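Hydrogenase/urease maturation factor HypB (Helicobacter pylori, PDB 4LPS) is a GTPase that supports nickel insertion into [NiFe] hydrogenase and is also needed for the maturation of urease. Local coordinates at residues K29-A34 and E109-E114. Sequence-based numbering, arbitrary orientation.
Sequences KNDIKA and EASMIE
Asn-30 OD1 takes two bonds at the start of helix 110-122. Ala-110 N donates to it over 3.0 Å, nearly straight at 166° and in the carbonyl plane. A water donates to the same oxygen and accepts from Ser-111 N at 3.0 Å. A side chain of helix 29-43 thus binds the first turn of helix 110-122, which belongs to the P-loop GTPase domain with its parallel sheet. Asn-30 reaches this helix start because its CG is turned away from the backbone N (chi1 -174°). Its other branch, ND2, donates to Asn-147 O, which should fix the rotation of the amide.

The helix segments run at 37° to each other, with axes 9.2 Å apart. Small side chains allow the closest CA approach, Ala-34 to Ala-110, where their CB atoms meet at 4.1 Å. Lys-33 CG lies against Ala-110 CB and Ser-111 N. Its chain bends at chi2 and crosses the extended Glu-114 side chain at about a right angle.

A second water joins Ser-111 OG with, weakly, Lys-29 NZ. Glu-109 OE1 accepts from NE2 of His-107, an inferred nickel ligand in the nucleotide-free protein. The bound nickel lies about 10 Å from the Glu-109 side chain. Lys-33 NZ also bonds a glycerol, probably from the crystallisation liquor. The same nitrogen forms a salt bridge with Glu-114 OE2 at 2.8 Å, from above the carboxylate plane.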
ATOM      1  N   LYS A  29       6.349  -8.521  19.799  1.00 45.06           N
ATOM      2  CA  LYS A  29       5.088  -7.943  20.273  1.00 37.37           C
ATOM      3  C   LYS A  29       4.234  -7.487  19.092  1.00 26.22           C
ATOM      4  O   LYS A  29       3.051  -7.836  19.003  1.00 17.98           O
ATOM      5  CB  LYS A  29       5.356  -6.778  21.234  1.00 43.09           C
ATOM      6  CG  LYS A  29       4.122  -6.202  21.937  1.00 48.66           C
ATOM      7  CD  LYS A  29       3.588  -4.942  21.255  1.00 52.32           C
ATOM      8  CE  LYS A  29       2.515  -4.258  22.100  1.00 56.52           C
ATOM      9  NZ  LYS A  29       1.932  -3.066  21.420  1.00 56.94           N
ATOM     10  N   ASN A  30       4.821  -6.707  18.190  1.00 21.38           N
ATOM     11  CA  ASN A  30       4.115  -6.333  16.972  1.00 18.77           C
ATOM     12  C   ASN A  30       3.947  -7.551  16.068  1.00 16.19           C
ATOM     13  O   ASN A  30       2.910  -7.716  15.428  1.00 14.43           O
ATOM     14  CB  ASN A  30       4.834  -5.210  16.225  1.00 21.16           C
ATOM     15  CG  ASN A  30       4.038  -4.709  15.032  1.00 21.51           C
ATOM     16  OD1 ASN A  30       3.013  -4.046  15.190  1.00 20.27           O
ATOM     17  ND2 ASN A  30       4.499  -5.039  13.830  1.00 20.52           N
ATOM     18  N   ASP A  31       4.984  -8.388  16.003  1.00 17.31           N
ATOM     19  CA  ASP A  31       4.953  -9.613  15.204  1.00 15.37           C
ATOM     20  C   ASP A  31       3.842 -10.564  15.659  1.00 13.53           C
ATOM     21  O   ASP A  31       3.155 -11.165  14.834  1.00 12.22           O
ATOM     22  CB  ASP A  31       6.305 -10.324  15.268  1.00 20.97           C
ATOM     23  CG  ASP A  31       7.211  -9.979  14.099  1.00 30.66           C
ATOM     24  OD1 ASP A  31       6.843  -9.113  13.277  1.00 29.98           O
ATOM     25  OD2 ASP A  31       8.302 -10.582  14.006  1.00 38.13           O
ATOM     26  N   ILE A  32       3.684 -10.711  16.970  1.00 14.19           N
ATOM     27  CA  ILE A  32       2.596 -11.513  17.521  1.00 13.50           C
ATOM     28  C   ILE A  32       1.251 -10.934  17.098  1.00 12.20           C
ATOM     29  O   ILE A  32       0.394 -11.647  16.570  1.00 11.42           O
ATOM     30  CB  ILE A  32       2.653 -11.585  19.066  1.00 15.52           C
ATOM     31  CG1 ILE A  32       3.885 -12.366  19.533  1.00 17.33           C
ATOM     32  CG2 ILE A  32       1.392 -12.232  19.620  1.00 15.71           C
ATOM     33  CD1 ILE A  32       3.903 -13.806  19.074  1.00 22.54           C
ATOM     34  N   LYS A  33       1.073  -9.639  17.339  1.00 12.84           N
ATOM     35  CA  LYS A  33      -0.171  -8.949  17.014  1.00 12.40           C
ATOM     36  C   LYS A  33      -0.478  -8.967  15.514  1.00 13.50           C
ATOM     37  O   LYS A  33      -1.638  -9.052  15.113  1.00 12.65           O
ATOM     38  CB  LYS A  33      -0.129  -7.506  17.526  1.00 14.34           C
ATOM     39  CG  LYS A  33      -1.477  -6.813  17.465  1.00 25.50           C
ATOM     40  CD  LYS A  33      -2.522  -7.624  18.226  1.00 31.70           C
ATOM     41  CE  LYS A  33      -3.835  -6.871  18.345  1.00 35.43           C
ATOM     42  NZ  LYS A  33      -4.928  -7.738  18.871  1.00 38.76           N
ATOM     43  N   ALA A  34       0.562  -8.877  14.693  1.00 10.93           N
ATOM     44  CA  ALA A  34       0.402  -8.970  13.246  1.00 10.38           C
ATOM     45  C   ALA A  34      -0.099 -10.347  12.828  1.00 10.23           C
ATOM     46  O   ALA A  34      -0.937 -10.466  11.934  1.00  9.17           O
ATOM     47  CB  ALA A  34       1.711  -8.653  12.551  1.00 11.71           C
ATOM     48  N   GLU A 109       1.129   0.380  13.418  1.00 14.22           N
ATOM     49  CA  GLU A 109       1.436  -0.876  14.087  1.00 14.35           C
ATOM     50  C   GLU A 109       0.197  -1.765  14.078  1.00 14.62           C
ATOM     51  O   GLU A 109      -0.924  -1.267  13.956  1.00 17.26           O
ATOM     52  CB  GLU A 109       1.931  -0.625  15.514  1.00 17.49           C
ATOM     53  CG  GLU A 109       3.259   0.116  15.571  1.00 21.27           C
ATOM     54  CD  GLU A 109       3.634   0.534  16.975  1.00 26.02           C
ATOM     55  OE1 GLU A 109       4.748   1.069  17.162  1.00 27.46           O
ATOM     56  OE2 GLU A 109       2.808   0.338  17.891  1.00 28.32           O
ATOM     57  N   ALA A 110       0.401  -3.073  14.196  1.00 12.44           N
ATOM     58  CA  ALA A 110      -0.691  -4.037  14.074  1.00 12.93           C
ATOM     59  C   ALA A 110      -1.834  -3.774  15.055  1.00 12.40           C
ATOM     60  O   ALA A 110      -3.002  -3.946  14.708  1.00 15.31           O
ATOM     61  CB  ALA A 110      -0.163  -5.448  14.259  1.00 12.98           C
ATOM     62  N   SER A 111      -1.496  -3.367  16.273  1.00 13.94           N
ATOM     63  CA  SER A 111      -2.505  -3.049  17.279  1.00 16.65           C
ATOM     64  C   SER A 111      -3.397  -1.879  16.852  1.00 17.55           C
ATOM     65  O   SER A 111      -4.549  -1.789  17.278  1.00 18.71           O
ATOM     66  CB  SER A 111      -1.833  -2.749  18.620  1.00 18.19           C
ATOM     67  OG  SER A 111      -0.889  -1.700  18.495  1.00 22.17           O
ATOM     68  N   MET A 112      -2.868  -0.992  16.011  1.00 16.52           N
ATOM     69  CA  MET A 112      -3.641   0.147  15.515  1.00 18.26           C
ATOM     70  C   MET A 112      -4.697  -0.280  14.499  1.00 17.05           C
ATOM     71  O   MET A 112      -5.758   0.339  14.398  1.00 20.72           O
ATOM     72  CB  MET A 112      -2.720   1.186  14.867  1.00 19.92           C
ATOM     73  CG  MET A 112      -1.693   1.829  15.793  1.00 22.37           C
ATOM     74  SD  MET A 112      -0.622   2.954  14.870  1.00 20.41           S
ATOM     75  CE  MET A 112       0.759   3.151  16.004  1.00 17.53           C
ATOM     76  N   ILE A 113      -4.404  -1.342  13.753  1.00 12.57           N
ATOM     77  CA  ILE A 113      -5.319  -1.832  12.725  1.00 16.64           C
ATOM     78  C   ILE A 113      -6.599  -2.400  13.340  1.00 17.23           C
ATOM     79  O   ILE A 113      -7.673  -2.309  12.743  1.00 19.18           O
ATOM     80  CB  ILE A 113      -4.651  -2.912  11.844  1.00 15.90           C
ATOM     81  CG1 ILE A 113      -3.258  -2.458  11.398  1.00 11.52           C
ATOM     82  CG2 ILE A 113      -5.521  -3.237  10.636  1.00 16.05           C
ATOM     83  CD1 ILE A 113      -3.270  -1.218  10.508  1.00 11.25           C
ATOM     84  N   GLU A 114      -6.476  -2.974  14.535  1.00 15.76           N
ATOM     85  CA  GLU A 114      -7.567  -3.721  15.157  1.00 18.49           C
ATOM     86  C   GLU A 114      -8.820  -2.870  15.316  1.00 18.49           C
ATOM     87  O   GLU A 114      -9.925  -3.309  14.991  1.00 19.29           O
ATOM     88  CB  GLU A 114      -7.141  -4.256  16.526  1.00 25.41           C
ATOM     89  CG  GLU A 114      -8.244  -5.008  17.254  1.00 35.12           C
ATOM     90  CD  GLU A 114      -7.803  -5.555  18.596  1.00 42.95           C
ATOM     91  OE1 GLU A 114      -8.671  -6.046  19.354  1.00 45.98           O
ATOM     92  OE2 GLU A 114      -6.592  -5.497  18.894  1.00 43.04           O
TER
HETATM   93  O   HOH W   1       1.688  -1.416  19.111  1.00 37.90           O
HETATM   94  O   HOH W   2       1.330  -3.889  17.243  1.00 20.10           O